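Local coordinates for flavodoxin (Bacteroides uniformis, PDB 4J8P), which binds flavin mononucleotide and probably takes part in electron transfer, as flavodoxins do, at residues E36-T44 against E60-Y71. Numbering follows the deposited sequence.
Sequences EIQPAKKYT and EMSDSKSRPALY
In this flavodoxin-like fold a single beta bridge, P39 with L70, joins the loop after edge strand 33-36 to the chain that follows helix 56-62. Two backbone bonds flank the bridged pair. Y71 N donates to Q38 O at 2.7 Å. A40 N donates to A69 O at 2.9 Å in a nearly straight bond (169°). The second donor stands above the carbonyl plane. A69 O also accepts from a water that in turn takes the N-H of K41, so this oxygen holds A40 directly and K41 through the water. Beside the bridge, I37 CG2 meets L70 CD2 at 4.0 Å, and I37 continues onto I98 of helix 96-102.

Farther along, Y43 reaches the last turn of helix 56-62. With CG anti to its carbonyl carbon (chi1 -72°), the ring extends toward the helix and Y43 OH donates to E60 OE1 at 2.7 Å, on the syn side of the carboxylate. Ring and carboxylate planes are nearly perpendicular, 86° apart. R56 pairs with E60 OE2 and also makes a cation-pi contact with the Y43 ring. A phenylalanine here would probably leave E60 OE1 without its hydroxyl donor. P68 CG packs against the same hydroxyl, 3.5 Å from Y43 OH.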
loop_
_atom_site.group_PDB
_atom_site.type_symbol
_atom_site.label_atom_id
_atom_site.label_comp_id
_atom_site.label_asym_id
_atom_site.label_seq_id
_atom_site.Cartn_x
_atom_site.Cartn_y
_atom_site.Cartn_z
ATOM N N GLU A 36 -9.783 0.457 2.272
ATOM C CA GLU A 36 -8.926 -0.645 2.689
ATOM C C GLU A 36 -8.821 -1.715 1.613
ATOM O O GLU A 36 -9.836 -2.208 1.120
ATOM C CB GLU A 36 -9.472 -1.256 3.991
ATOM C CG GLU A 36 -8.568 -2.352 4.548
ATOM C CD GLU A 36 -8.996 -2.934 5.880
ATOM O OE1 GLU A 36 -10.167 -2.739 6.294
ATOM O OE2 GLU A 36 -8.173 -3.659 6.474
ATOM N N ILE A 37 -7.576 -2.120 1.298
ATOM C CA ILE A 37 -7.253 -3.227 0.424
ATOM C C ILE A 37 -7.419 -4.450 1.256
ATOM O O ILE A 37 -6.685 -4.660 2.242
ATOM C CB ILE A 37 -5.825 -3.105 -0.146
ATOM C CG1 ILE A 37 -5.667 -1.809 -0.948
ATOM C CG2 ILE A 37 -5.468 -4.378 -0.990
ATOM C CD1 ILE A 37 -4.184 -1.480 -1.259
ATOM N N GLN A 38 -8.444 -5.224 0.908
ATOM C CA GLN A 38 -8.909 -6.367 1.689
ATOM C C GLN A 38 -8.493 -7.717 1.102
ATOM O O GLN A 38 -8.948 -8.050 0.011
ATOM C CB GLN A 38 -10.450 -6.336 1.719
ATOM C CG GLN A 38 -11.085 -5.039 2.229
ATOM C CD GLN A 38 -11.147 -4.971 3.735
ATOM O OE1 GLN A 38 -10.926 -5.947 4.459
ATOM N NE2 GLN A 38 -11.522 -3.817 4.235
ATOM N N PRO A 39 -7.753 -8.541 1.848
ATOM C CA PRO A 39 -7.489 -9.907 1.381
ATOM C C PRO A 39 -8.747 -10.788 1.469
ATOM O O PRO A 39 -9.539 -10.635 2.415
ATOM C CB PRO A 39 -6.448 -10.450 2.392
ATOM C CG PRO A 39 -6.260 -9.387 3.405
ATOM C CD PRO A 39 -7.218 -8.287 3.199
ATOM N N ALA A 40 -8.890 -11.769 0.560
ATOM C CA ALA A 40 -9.977 -12.764 0.649
ATOM C C ALA A 40 -9.801 -13.562 1.950
ATOM O O ALA A 40 -10.780 -13.903 2.613
ATOM C CB ALA A 40 -9.954 -13.685 -0.548
ATOM N N LYS A 41 -8.536 -13.862 2.305
ATOM C CA LYS A 41 -8.209 -14.521 3.573
ATOM C C LYS A 41 -7.341 -13.606 4.408
ATOM O O LYS A 41 -6.207 -13.309 4.012
ATOM C CB LYS A 41 -7.506 -15.851 3.352
ATOM C CG LYS A 41 -7.321 -16.579 4.662
ATOM C CD LYS A 41 -6.245 -17.557 4.586
ATOM C CE LYS A 41 -6.079 -18.164 5.955
ATOM N NZ LYS A 41 -4.690 -18.568 6.183
ATOM N N LYS A 42 -7.856 -13.138 5.553
ATOM C CA LYS A 42 -7.111 -12.232 6.426
ATOM C C LYS A 42 -5.861 -12.922 6.945
ATOM O O LYS A 42 -5.848 -14.150 7.085
ATOM C CB LYS A 42 -7.981 -11.743 7.607
ATOM C CG LYS A 42 -9.051 -10.734 7.194
ATOM N N TYR A 43 -4.793 -12.138 7.162
ATOM C CA TYR A 43 -3.546 -12.723 7.656
ATOM C C TYR A 43 -3.641 -13.015 9.155
ATOM O O TYR A 43 -3.802 -12.100 9.963
ATOM C CB TYR A 43 -2.358 -11.793 7.362
ATOM C CG TYR A 43 -2.022 -11.775 5.890
ATOM C CD1 TYR A 43 -2.775 -11.019 4.991
ATOM C CD2 TYR A 43 -1.004 -12.581 5.377
ATOM C CE1 TYR A 43 -2.505 -11.042 3.622
ATOM C CE2 TYR A 43 -0.721 -12.605 4.012
ATOM C CZ TYR A 43 -1.507 -11.868 3.134
ATOM O OH TYR A 43 -1.233 -11.904 1.790
ATOM N N THR A 44 -3.477 -14.300 9.527
ATOM C CA THR A 44 -3.472 -14.736 10.919
ATOM C C THR A 44 -2.088 -14.482 11.537
ATOM O O THR A 44 -1.117 -14.220 10.816
ATOM C CB THR A 44 -3.797 -16.239 10.978
ATOM O OG1 THR A 44 -2.737 -16.963 10.338
ATOM C CG2 THR A 44 -5.138 -16.572 10.321
ATOM N N GLU A 60 4.714 -16.227 0.288
ATOM C CA GLU A 60 4.330 -15.179 -0.660
ATOM C C GLU A 60 5.514 -14.255 -0.971
ATOM O O GLU A 60 5.749 -13.911 -2.138
ATOM C CB GLU A 60 3.131 -14.353 -0.120
ATOM C CG GLU A 60 1.822 -15.136 -0.203
ATOM C CD GLU A 60 0.651 -14.540 0.548
ATOM O OE1 GLU A 60 0.830 -13.428 1.100
ATOM O OE2 GLU A 60 -0.430 -15.185 0.604
HETATM N N MSE A 61 6.293 -13.897 0.056
HETATM C CA MSE A 61 7.396 -12.965 -0.147
HETATM C C MSE A 61 8.572 -13.634 -0.886
HETATM O O MSE A 61 9.392 -12.919 -1.462
HETATM C CB MSE A 61 7.816 -12.262 1.152
HETATM C CG MSE A 61 6.662 -11.453 1.799
HETATM SE SE MSE A 61 5.655 -10.345 0.511
HETATM C CE MSE A 61 7.050 -9.239 -0.146
ATOM N N SER A 62 8.624 -14.989 -0.921
ATOM C CA SER A 62 9.675 -15.678 -1.662
ATOM C C SER A 62 9.312 -15.800 -3.152
ATOM O O SER A 62 10.174 -16.123 -3.976
ATOM C CB SER A 62 9.930 -17.061 -1.070
ATOM O OG SER A 62 8.927 -17.982 -1.465
ATOM N N ASP A 63 8.045 -15.515 -3.505
ATOM C CA ASP A 63 7.536 -15.659 -4.866
ATOM C C ASP A 63 7.058 -14.310 -5.430
ATOM O O ASP A 63 5.954 -13.873 -5.090
ATOM C CB ASP A 63 6.392 -16.723 -4.856
ATOM C CG ASP A 63 5.845 -17.124 -6.218
ATOM O OD1 ASP A 63 6.265 -16.518 -7.235
ATOM O OD2 ASP A 63 4.975 -18.032 -6.267
ATOM N N SER A 64 7.845 -13.683 -6.340
ATOM C CA SER A 64 7.483 -12.387 -6.944
ATOM C C SER A 64 6.198 -12.456 -7.771
ATOM O O SER A 64 5.611 -11.407 -8.052
ATOM C CB SER A 64 8.615 -11.837 -7.814
ATOM O OG SER A 64 8.890 -12.764 -8.846
ATOM N N LYS A 65 5.744 -13.685 -8.133
ATOM C CA LYS A 65 4.534 -13.849 -8.944
ATOM C C LYS A 65 3.282 -14.124 -8.093
ATOM O O LYS A 65 2.181 -14.246 -8.647
ATOM C CB LYS A 65 4.715 -15.019 -9.937
ATOM C CG LYS A 65 6.021 -15.019 -10.740
ATOM C CD LYS A 65 6.188 -13.791 -11.600
ATOM C CE LYS A 65 7.571 -13.798 -12.228
ATOM N NZ LYS A 65 7.786 -12.617 -13.100
ATOM N N SER A 66 3.439 -14.261 -6.766
ATOM C CA SER A 66 2.283 -14.539 -5.884
ATOM C C SER A 66 1.306 -13.365 -5.901
ATOM O O SER A 66 1.724 -12.204 -5.820
ATOM C CB SER A 66 2.741 -14.806 -4.459
ATOM O OG SER A 66 1.647 -15.169 -3.629
ATOM N N ARG A 67 -0.003 -13.671 -6.024
ATOM C CA ARG A 67 -1.027 -12.627 -6.043
ATOM C C ARG A 67 -2.203 -13.015 -5.116
ATOM O O ARG A 67 -3.213 -13.605 -5.567
ATOM C CB ARG A 67 -1.548 -12.354 -7.460
ATOM C CG ARG A 67 -0.483 -11.866 -8.453
ATOM C CD ARG A 67 -0.034 -10.442 -8.089
ATOM N NE ARG A 67 0.912 -9.918 -9.074
ATOM C CZ ARG A 67 2.240 -10.030 -8.995
ATOM N NH1 ARG A 67 2.808 -10.650 -7.958
ATOM N NH2 ARG A 67 3.010 -9.538 -9.961
ATOM N N PRO A 68 -2.098 -12.721 -3.802
ATOM C CA PRO A 68 -3.203 -13.051 -2.879
ATOM C C PRO A 68 -4.499 -12.439 -3.369
ATOM O O PRO A 68 -4.537 -11.260 -3.747
ATOM C CB PRO A 68 -2.760 -12.401 -1.552
ATOM C CG PRO A 68 -1.247 -12.431 -1.644
ATOM C CD PRO A 68 -0.970 -12.077 -3.084
ATOM N N ALA A 69 -5.572 -13.247 -3.384
ATOM C CA ALA A 69 -6.843 -12.741 -3.894
ATOM C C ALA A 69 -7.424 -11.648 -2.994
ATOM O O ALA A 69 -7.216 -11.658 -1.768
ATOM C CB ALA A 69 -7.835 -13.881 -4.031
ATOM N N LEU A 70 -8.182 -10.718 -3.614
ATOM C CA LEU A 70 -8.874 -9.666 -2.869
ATOM C C LEU A 70 -10.247 -10.167 -2.395
ATOM O O LEU A 70 -10.885 -10.995 -3.077
ATOM C CB LEU A 70 -9.090 -8.427 -3.747
ATOM C CG LEU A 70 -7.842 -7.805 -4.349
ATOM C CD1 LEU A 70 -8.217 -6.629 -5.264
ATOM C CD2 LEU A 70 -6.889 -7.365 -3.269
ATOM N N TYR A 71 -10.789 -9.584 -1.307
ATOM C CA TYR A 71 -12.085 -9.983 -0.756
ATOM C C TYR A 71 -13.236 -9.688 -1.726
ATOM O O TYR A 71 -14.177 -10.484 -1.820
ATOM C CB TYR A 71 -12.308 -9.281 0.589
ATOM C CG TYR A 71 -13.495 -9.738 1.401
ATOM C CD1 TYR A 71 -13.499 -10.978 2.035
ATOM C CD2 TYR A 71 -14.613 -8.919 1.567
ATOM C CE1 TYR A 71 -14.586 -11.397 2.801
ATOM C CE2 TYR A 71 -15.710 -9.335 2.325
ATOM C CZ TYR A 71 -15.691 -10.574 2.942
ATOM O OH TYR A 71 -16.744 -10.998 3.713
HETATM O O HOH W 1 -6.355 -13.786 -0.055
#